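Local coordinates for protein nucleoporin NUP170 (Chaetomium thermophilum, PDB 5HAX) that forms part of the nuclear pore complex, probably as a structural scaffold component of its inner ring, at residues H56-K61 with F93-T98; E109-I114 with T140-L145. All blocks are in the same frame, centred on the assembly; numbering follows the deposited sequence.

How the interactions relate
Both contacts sit in the N-terminal beta-propeller, on the same side of the chain's centre, and each bridges two consecutive parts of the ring. Interaction 1 joins the chain leaving strand 50-57, which closes one blade by pairing with strand 481-487, to the third strand of the following blade, 91-96. The chain then runs through strand 105-107 into the 109-114 loop, where interaction 2 ties this crossing segment to the hairpin turn of the blade after that. Their centres lie 23 Å apart and their nearest atoms about 7 Å, so they do not touch. Along the sequence one is complete before the other begins, and both are structural packing contacts.

Interaction 1: H56-K61 with F93-T98; sequences HNIPDK and FLWDYT
Ring-face packing carries most of this contact. P59, at the N-cap position of helix 60-67, sets its CD over one face of the W95 indole, the two side chains crossing obliquely: CD stands 3.4 Å from W95 NE1, a CH-pi contact with the five-membered ring. CG in the crowded position between backbone N and carbonyl carbon (chi1 76°) turns the indole toward P59. I58 adds an apolar touch, its CG2 4.4 Å from W95 CZ2, while V62, A84 and A86 also pack on the tryptophan.

H56 forms the other half. Its CG is anti to the carbonyl carbon, and one face of the imidazole receives the backbone oxygen of Y97, 3.0 Å from H56 CG, with T98 CA over the same face in a CH-pi contact. The H56 and Y97 rings cross obliquely, planes at 46°, with H56 CD2 at the edge of the tyrosine, 3.8 Å from Y97 CD1.

The polar link runs through water. One molecule donates to N57 O at 2.5 Å and accepts from W95 NE1 at 3.2 Å, so the indole N-H is satisfied without a direct bond between the segments. Within 93-98, D96 OD1 takes both T98 N, in an Asx turn, and T98 OG1, a pair of bonds at the bend after the strand.

An alanine in place of W95 would remove the surface under P59 and the water's donor, and would probably loosen the seating of the chain between strand 50-57 and helix 60-67 on strand 91-96.

With no direct hydrogen bond across it, the contact relies on shape, pi faces and one bridging water.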
ATOM      1  N   HIS A  56     -16.161  -7.478  12.197  1.00 55.20           N
ATOM      2  CA  HIS A  56     -17.452  -7.691  11.545  1.00 52.38           C
ATOM      3  C   HIS A  56     -17.765  -9.180  11.553  1.00 54.88           C
ATOM      4  O   HIS A  56     -17.092  -9.963  10.875  1.00 52.62           O
ATOM      5  CB  HIS A  56     -17.444  -7.157  10.111  1.00 48.20           C
ATOM      6  CG  HIS A  56     -17.059  -5.715  10.001  1.00 60.31           C
ATOM      7  ND1 HIS A  56     -17.890  -4.690  10.400  1.00 57.57           N
ATOM      8  CD2 HIS A  56     -15.938  -5.126   9.521  1.00 57.52           C
ATOM      9  CE1 HIS A  56     -17.293  -3.532  10.179  1.00 63.39           C
ATOM     10  NE2 HIS A  56     -16.108  -3.769   9.645  1.00 67.51           N
ATOM     11  N   ASN A  57     -18.794  -9.569  12.300  1.00 55.93           N
ATOM     12  CA  ASN A  57     -19.184 -10.969  12.374  1.00 55.91           C
ATOM     13  C   ASN A  57     -19.749 -11.453  11.044  1.00 57.12           C
ATOM     14  O   ASN A  57     -20.313 -10.683  10.262  1.00 54.98           O
ATOM     15  CB  ASN A  57     -20.221 -11.179  13.477  1.00 58.42           C
ATOM     16  CG  ASN A  57     -19.616 -11.117  14.865  1.00 64.83           C
ATOM     17  OD1 ASN A  57     -19.003 -12.078  15.328  1.00 82.43           O
ATOM     18  ND2 ASN A  57     -19.793  -9.988  15.540  1.00 78.36           N
ATOM     19  N   ILE A  58     -19.582 -12.745  10.789  1.00 51.91           N
ATOM     20  CA  ILE A  58     -20.227 -13.370   9.629  1.00 58.57           C
ATOM     21  C   ILE A  58     -21.739 -13.362   9.847  1.00 55.07           C
ATOM     22  O   ILE A  58     -22.199 -13.684  10.957  1.00 57.49           O
ATOM     23  CB  ILE A  58     -19.705 -14.798   9.434  1.00 57.94           C
ATOM     24  CG1 ILE A  58     -18.236 -14.770   8.996  1.00 58.49           C
ATOM     25  CG2 ILE A  58     -20.540 -15.545   8.393  1.00 53.96           C
ATOM     26  CD1 ILE A  58     -17.557 -16.128   9.015  1.00 59.16           C
ATOM     27  N   PRO A  59     -22.545 -13.000   8.847  1.00 56.21           N
ATOM     28  CA  PRO A  59     -24.001 -13.010   9.038  1.00 60.77           C
ATOM     29  C   PRO A  59     -24.515 -14.387   9.436  1.00 73.99           C
ATOM     30  O   PRO A  59     -23.996 -15.419   9.003  1.00 69.60           O
ATOM     31  CB  PRO A  59     -24.541 -12.588   7.666  1.00 66.68           C
ATOM     32  CG  PRO A  59     -23.433 -11.797   7.057  1.00 66.94           C
ATOM     33  CD  PRO A  59     -22.166 -12.435   7.540  1.00 54.89           C
ATOM     34  N   ASP A  60     -25.552 -14.388  10.279  1.00 79.03           N
ATOM     35  CA  ASP A  60     -26.116 -15.643  10.770  1.00 78.99           C
ATOM     36  C   ASP A  60     -26.639 -16.510   9.633  1.00 78.30           C
ATOM     37  O   ASP A  60     -26.546 -17.741   9.702  1.00 79.57           O
ATOM     38  CB  ASP A  60     -27.237 -15.360  11.771  1.00 76.15           C
ATOM     39  CG  ASP A  60     -26.724 -14.789  13.081  1.00 85.40           C
ATOM     40  OD1 ASP A  60     -25.640 -15.213  13.537  1.00 90.43           O
ATOM     41  OD2 ASP A  60     -27.408 -13.919  13.658  1.00 98.52           O
ATOM     42  N   LYS A  61     -27.188 -15.895   8.584  1.00 76.02           N
ATOM     43  CA  LYS A  61     -27.694 -16.672   7.456  1.00 87.38           C
ATOM     44  C   LYS A  61     -26.582 -17.456   6.772  1.00 87.23           C
ATOM     45  O   LYS A  61     -26.827 -18.549   6.247  1.00 90.69           O
ATOM     46  CB  LYS A  61     -28.390 -15.745   6.458  1.00 88.57           C
ATOM     47  CG  LYS A  61     -29.807 -15.357   6.866  1.00103.95           C
ATOM     48  CD  LYS A  61     -30.193 -13.978   6.343  1.00110.39           C
ATOM     49  CE  LYS A  61     -30.374 -13.966   4.835  1.00118.73           C
ATOM     50  NZ  LYS A  61     -30.371 -12.577   4.293  1.00 94.65           N
ATOM     51  N   PHE A  93     -22.492 -17.095  -2.075  1.00 53.99           N
ATOM     52  CA  PHE A  93     -23.132 -15.979  -1.383  1.00 55.13           C
ATOM     53  C   PHE A  93     -22.100 -14.897  -1.095  1.00 52.70           C
ATOM     54  O   PHE A  93     -21.086 -15.164  -0.444  1.00 50.84           O
ATOM     55  CB  PHE A  93     -23.791 -16.448  -0.083  1.00 55.52           C
ATOM     56  CG  PHE A  93     -24.875 -17.461  -0.293  1.00 62.79           C
ATOM     57  CD1 PHE A  93     -26.159 -17.060  -0.618  1.00 58.37           C
ATOM     58  CD2 PHE A  93     -24.610 -18.816  -0.173  1.00 59.01           C
ATOM     59  CE1 PHE A  93     -27.162 -17.991  -0.817  1.00 61.92           C
ATOM     60  CE2 PHE A  93     -25.608 -19.752  -0.371  1.00 65.64           C
ATOM     61  CZ  PHE A  93     -26.886 -19.338  -0.693  1.00 62.46           C
ATOM     62  N   LEU A  94     -22.370 -13.683  -1.572  1.00 51.38           N
ATOM     63  CA  LEU A  94     -21.532 -12.513  -1.342  1.00 44.84           C
ATOM     64  C   LEU A  94     -22.236 -11.554  -0.392  1.00 54.80           C
ATOM     65  O   LEU A  94     -23.468 -11.528  -0.317  1.00 56.32           O
ATOM     66  CB  LEU A  94     -21.221 -11.785  -2.655  1.00 43.43           C
ATOM     67  CG  LEU A  94     -20.386 -12.483  -3.732  1.00 56.47           C
ATOM     68  CD1 LEU A  94     -21.113 -13.677  -4.336  1.00 60.47           C
ATOM     69  CD2 LEU A  94     -20.029 -11.484  -4.822  1.00 60.31           C
ATOM     70  N   TRP A  95     -21.453 -10.752   0.328  1.00 55.33           N
ATOM     71  CA  TRP A  95     -22.041  -9.754   1.212  1.00 54.05           C
ATOM     72  C   TRP A  95     -21.006  -8.696   1.568  1.00 56.99           C
ATOM     73  O   TRP A  95     -19.806  -8.971   1.628  1.00 51.06           O
ATOM     74  CB  TRP A  95     -22.608 -10.395   2.485  1.00 53.23           C
ATOM     75  CG  TRP A  95     -21.578 -10.807   3.498  1.00 54.32           C
ATOM     76  CD1 TRP A  95     -21.112 -10.062   4.545  1.00 54.20           C
ATOM     77  CD2 TRP A  95     -20.902 -12.068   3.574  1.00 48.32           C
ATOM     78  NE1 TRP A  95     -20.185 -10.780   5.263  1.00 53.95           N
ATOM     79  CE2 TRP A  95     -20.039 -12.015   4.687  1.00 55.36           C
ATOM     80  CE3 TRP A  95     -20.942 -13.237   2.807  1.00 54.14           C
ATOM     81  CZ2 TRP A  95     -19.222 -13.082   5.049  1.00 51.36           C
ATOM     82  CZ3 TRP A  95     -20.129 -14.295   3.170  1.00 52.06           C
ATOM     83  CH2 TRP A  95     -19.282 -14.210   4.280  1.00 49.19           C
ATOM     84  N   ASP A  96     -21.499  -7.480   1.799  1.00 57.14           N
ATOM     85  CA  ASP A  96     -20.673  -6.349   2.211  1.00 49.53           C
ATOM     86  C   ASP A  96     -20.438  -6.436   3.715  1.00 53.62           C
ATOM     87  O   ASP A  96     -21.364  -6.233   4.508  1.00 48.67           O
ATOM     88  CB  ASP A  96     -21.364  -5.042   1.826  1.00 65.37           C
ATOM     89  CG  ASP A  96     -20.708  -3.822   2.441  1.00 64.59           C
ATOM     90  OD1 ASP A  96     -19.487  -3.850   2.697  1.00 58.39           O
ATOM     91  OD2 ASP A  96     -21.424  -2.824   2.663  1.00 67.83           O
ATOM     92  N   TYR A  97     -19.201  -6.735   4.118  1.00 53.80           N
ATOM     93  CA  TYR A  97     -18.909  -6.944   5.531  1.00 48.49           C
ATOM     94  C   TYR A  97     -18.795  -5.645   6.318  1.00 51.39           C
ATOM     95  O   TYR A  97     -18.797  -5.692   7.552  1.00 57.39           O
ATOM     96  CB  TYR A  97     -17.626  -7.767   5.702  1.00 55.59           C
ATOM     97  CG  TYR A  97     -16.361  -7.125   5.164  1.00 49.20           C
ATOM     98  CD1 TYR A  97     -15.723  -6.105   5.859  1.00 54.36           C
ATOM     99  CD2 TYR A  97     -15.791  -7.562   3.976  1.00 44.70           C
ATOM    100  CE1 TYR A  97     -14.565  -5.526   5.374  1.00 47.98           C
ATOM    101  CE2 TYR A  97     -14.631  -6.992   3.486  1.00 44.06           C
ATOM    102  CZ  TYR A  97     -14.025  -5.974   4.187  1.00 47.77           C
ATOM    103  OH  TYR A  97     -12.873  -5.405   3.700  1.00 44.86           O
ATOM    104  N   THR A  98     -18.699  -4.494   5.650  1.00 56.72           N
ATOM    105  CA  THR A  98     -18.712  -3.219   6.357  1.00 59.45           C
ATOM    106  C   THR A  98     -20.113  -2.829   6.804  1.00 64.95           C
ATOM    107  O   THR A  98     -20.256  -2.028   7.735  1.00 68.51           O
ATOM    108  CB  THR A  98     -18.137  -2.105   5.474  1.00 61.36           C
ATOM    109  OG1 THR A  98     -19.079  -1.762   4.452  1.00 55.15           O
ATOM    110  CG2 THR A  98     -16.819  -2.538   4.835  1.00 58.11           C
TER
HETATM  111  O   HOH W   1     -19.559  -9.574   8.130  1.00 62.91           O

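Interaction 2: E109-I114 with T140-L145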
ATOM      1  N   GLU A 109     -26.821 -20.603  -9.779  1.00 59.36           N
ATOM      2  CA  GLU A 109     -26.981 -21.204 -11.099  1.00 64.34           C
ATOM      3  C   GLU A 109     -26.080 -22.418 -11.274  1.00 72.11           C
ATOM      4  O   GLU A 109     -26.431 -23.345 -12.012  1.00 72.66           O
ATOM      5  CB  GLU A 109     -26.674 -20.178 -12.192  1.00 66.90           C
ATOM      6  CG  GLU A 109     -27.504 -18.908 -12.123  1.00 79.21           C
ATOM      7  CD  GLU A 109     -28.994 -19.181 -12.153  1.00 87.02           C
ATOM      8  OE1 GLU A 109     -29.664 -18.938 -11.127  1.00 85.37           O
ATOM      9  OE2 GLU A 109     -29.494 -19.636 -13.204  1.00101.69           O
ATOM     10  N   ALA A 110     -24.924 -22.427 -10.613  1.00 69.85           N
ATOM     11  CA  ALA A 110     -23.948 -23.488 -10.813  1.00 69.87           C
ATOM     12  C   ALA A 110     -24.546 -24.851 -10.486  1.00 58.94           C
ATOM     13  O   ALA A 110     -25.367 -24.999  -9.576  1.00 58.32           O
ATOM     14  CB  ALA A 110     -22.709 -23.244  -9.951  1.00 65.09           C
ATOM     15  N   THR A 111     -24.107 -25.853 -11.243  1.00 56.01           N
ATOM     16  CA  THR A 111     -24.608 -27.215 -11.117  1.00 69.17           C
ATOM     17  C   THR A 111     -23.701 -28.115 -10.291  1.00 65.65           C
ATOM     18  O   THR A 111     -24.189 -29.081  -9.696  1.00 61.28           O
ATOM     19  CB  THR A 111     -24.806 -27.836 -12.509  1.00 73.19           C
ATOM     20  OG1 THR A 111     -25.082 -29.236 -12.378  1.00 93.23           O
ATOM     21  CG2 THR A 111     -23.568 -27.644 -13.390  1.00 64.46           C
ATOM     22  N   HIS A 112     -22.406 -27.815 -10.223  1.00 58.66           N
ATOM     23  CA  HIS A 112     -21.437 -28.638  -9.513  1.00 55.14           C
ATOM     24  C   HIS A 112     -20.716 -27.821  -8.445  1.00 53.48           C
ATOM     25  O   HIS A 112     -20.830 -26.594  -8.377  1.00 51.80           O
ATOM     26  CB  HIS A 112     -20.426 -29.251 -10.490  1.00 53.02           C
ATOM     27  CG  HIS A 112     -21.005 -30.327 -11.358  1.00 58.84           C
ATOM     28  ND1 HIS A 112     -21.444 -30.092 -12.643  1.00 62.66           N
ATOM     29  CD2 HIS A 112     -21.225 -31.641 -11.120  1.00 57.51           C
ATOM     30  CE1 HIS A 112     -21.904 -31.217 -13.162  1.00 63.70           C
ATOM     31  NE2 HIS A 112     -21.784 -32.172 -12.258  1.00 61.21           N
ATOM     32  N   THR A 113     -19.963 -28.535  -7.604  1.00 50.22           N
ATOM     33  CA  THR A 113     -19.302 -27.928  -6.455  1.00 47.36           C
ATOM     34  C   THR A 113     -18.357 -26.812  -6.885  1.00 48.53           C
ATOM     35  O   THR A 113     -17.549 -26.984  -7.801  1.00 42.66           O
ATOM     36  CB  THR A 113     -18.524 -28.996  -5.681  1.00 52.34           C
ATOM     37  OG1 THR A 113     -19.394 -30.087  -5.360  1.00 49.36           O
ATOM     38  CG2 THR A 113     -17.931 -28.419  -4.398  1.00 49.39           C
ATOM     39  N   ILE A 114     -18.454 -25.670  -6.209  1.00 44.79           N
ATOM     40  CA  ILE A 114     -17.543 -24.554  -6.445  1.00 37.97           C
ATOM     41  C   ILE A 114     -16.223 -24.842  -5.744  1.00 36.78           C
ATOM     42  O   ILE A 114     -16.199 -25.184  -4.555  1.00 36.82           O
ATOM     43  CB  ILE A 114     -18.160 -23.236  -5.947  1.00 46.21           C
ATOM     44  CG1 ILE A 114     -19.365 -22.857  -6.813  1.00 50.49           C
ATOM     45  CG2 ILE A 114     -17.127 -22.107  -5.974  1.00 39.33           C
ATOM     46  CD1 ILE A 114     -20.216 -21.751  -6.224  1.00 48.34           C
ATOM     47  N   THR A 140     -16.180 -27.974 -10.326  1.00 44.87           N
ATOM     48  CA  THR A 140     -15.547 -29.212 -10.767  1.00 50.54           C
ATOM     49  C   THR A 140     -15.866 -29.545 -12.218  1.00 52.88           C
ATOM     50  O   THR A 140     -15.281 -30.489 -12.758  1.00 53.87           O
ATOM     51  CB  THR A 140     -15.978 -30.378  -9.873  1.00 50.10           C
ATOM     52  OG1 THR A 140     -17.407 -30.478  -9.861  1.00 47.08           O
ATOM     53  CG2 THR A 140     -15.477 -30.178  -8.451  1.00 49.96           C
ATOM     54  N   SER A 141     -16.761 -28.789 -12.857  1.00 51.33           N
ATOM     55  CA  SER A 141     -17.184 -29.046 -14.227  1.00 54.95           C
ATOM     56  C   SER A 141     -16.888 -27.907 -15.193  1.00 55.63           C
ATOM     57  O   SER A 141     -16.717 -28.167 -16.385  1.00 56.05           O
ATOM     58  CB  SER A 141     -18.692 -29.343 -14.263  1.00 60.00           C
ATOM     59  OG  SER A 141     -19.115 -29.697 -15.567  1.00 77.53           O
ATOM     60  N   GLU A 142     -16.813 -26.662 -14.723  1.00 54.60           N
ATOM     61  CA  GLU A 142     -16.657 -25.531 -15.629  1.00 57.14           C
ATOM     62  C   GLU A 142     -16.189 -24.307 -14.853  1.00 50.70           C
ATOM     63  O   GLU A 142     -16.225 -24.273 -13.620  1.00 49.46           O
ATOM     64  CB  GLU A 142     -17.974 -25.231 -16.354  1.00 62.28           C
ATOM     65  CG  GLU A 142     -19.117 -24.898 -15.405  1.00 60.88           C
ATOM     66  CD  GLU A 142     -20.464 -24.845 -16.099  1.00 83.86           C
ATOM     67  OE1 GLU A 142     -21.494 -24.809 -15.392  1.00 81.06           O
ATOM     68  OE2 GLU A 142     -20.493 -24.839 -17.347  1.00 87.23           O
ATOM     69  N   ILE A 143     -15.746 -23.298 -15.605  1.00 48.85           N
ATOM     70  CA  ILE A 143     -15.457 -21.967 -15.081  1.00 55.54           C
ATOM     71  C   ILE A 143     -16.466 -21.001 -15.686  1.00 51.01           C
ATOM     72  O   ILE A 143     -16.751 -21.057 -16.889  1.00 56.61           O
ATOM     73  CB  ILE A 143     -14.019 -21.507 -15.393  1.00 56.87           C
ATOM     74  CG1 ILE A 143     -12.994 -22.459 -14.766  1.00 58.51           C
ATOM     75  CG2 ILE A 143     -13.795 -20.092 -14.872  1.00 64.21           C
ATOM     76  CD1 ILE A 143     -12.627 -23.636 -15.646  1.00 60.43           C
ATOM     77  N   ILE A 144     -16.986 -20.101 -14.856  1.00 52.31           N
ATOM     78  CA  ILE A 144     -18.071 -19.199 -15.228  1.00 50.12           C
ATOM     79  C   ILE A 144     -17.615 -17.768 -14.982  1.00 55.07           C
ATOM     80  O   ILE A 144     -17.068 -17.461 -13.916  1.00 55.40           O
ATOM     81  CB  ILE A 144     -19.351 -19.508 -14.428  1.00 55.27           C
ATOM     82  CG1 ILE A 144     -19.750 -20.977 -14.614  1.00 60.45           C
ATOM     83  CG2 ILE A 144     -20.487 -18.586 -14.858  1.00 57.85           C
ATOM     84  CD1 ILE A 144     -20.733 -21.480 -13.582  1.00 61.85           C
ATOM     85  N   LEU A 145     -17.841 -16.899 -15.965  1.00 52.32           N
ATOM     86  CA  LEU A 145     -17.542 -15.477 -15.849  1.00 53.86           C
ATOM     87  C   LEU A 145     -18.837 -14.700 -15.661  1.00 54.93           C
ATOM     88  O   LEU A 145     -19.808 -14.918 -16.393  1.00 54.24           O
ATOM     89  CB  LEU A 145     -16.810 -14.966 -17.089  1.00 49.07           C
ATOM     90  CG  LEU A 145     -15.533 -15.700 -17.497  1.00 60.12           C
ATOM     91  CD1 LEU A 145     -14.933 -15.039 -18.728  1.00 47.23           C
ATOM     92  CD2 LEU A 145     -14.531 -15.730 -16.352  1.00 52.98           C
TER
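T140 and S141 make the tight turn between strands 133-139 and 142-151, and the loop 109-114 lies across it. The one hydrogen bond between the two segments is main chain to main chain: T140 N gives to T113 O at 3.0 Å, nearly along the C=O axis, though its N-H points somewhat off line (137°).

H112 meets both residues of the turn. Its CG lies anti to the carbonyl carbon (chi1 -71°), which swings the imidazole out over the turn. There H112 CB comes 3.3 Å from T140 OG1, and H112 ND1 comes equally near, 3.3 Å, to S141 CB. Both neighbours approach the ring obliquely. T140 holds OG1 in the crowded position between backbone N and carbonyl carbon (chi1 56°), bringing the hydroxyl to the histidine, while its methyl, anti to the carbonyl carbon, lies 3.9 Å (T140 CG2) from T113 O. S141 OG is anti to its backbone N, leaving S141 CB nearest to H112 ND1, with S141 OG 3.8 Å from that nitrogen.

Further along, E142 leaves its backbone in the crowded position too, then runs extended, so that its OE1 ends 4.0 Å from T111 CG2, the two chains crossing at about a right angle. At the far end A110 CB meets I144 CD1 at 4.5 Å, a loose apolar touch.

T139 OG1 accepts from S141 N, as in an ST turn, and also from E142 N, both within the hairpin turn. The whole is a connection between successive propeller blades resting on the beta-hairpin of the second: the T113-T140 bond continues the antiparallel pairing of strands 114-120 and 133-139 to the hairpin's tip.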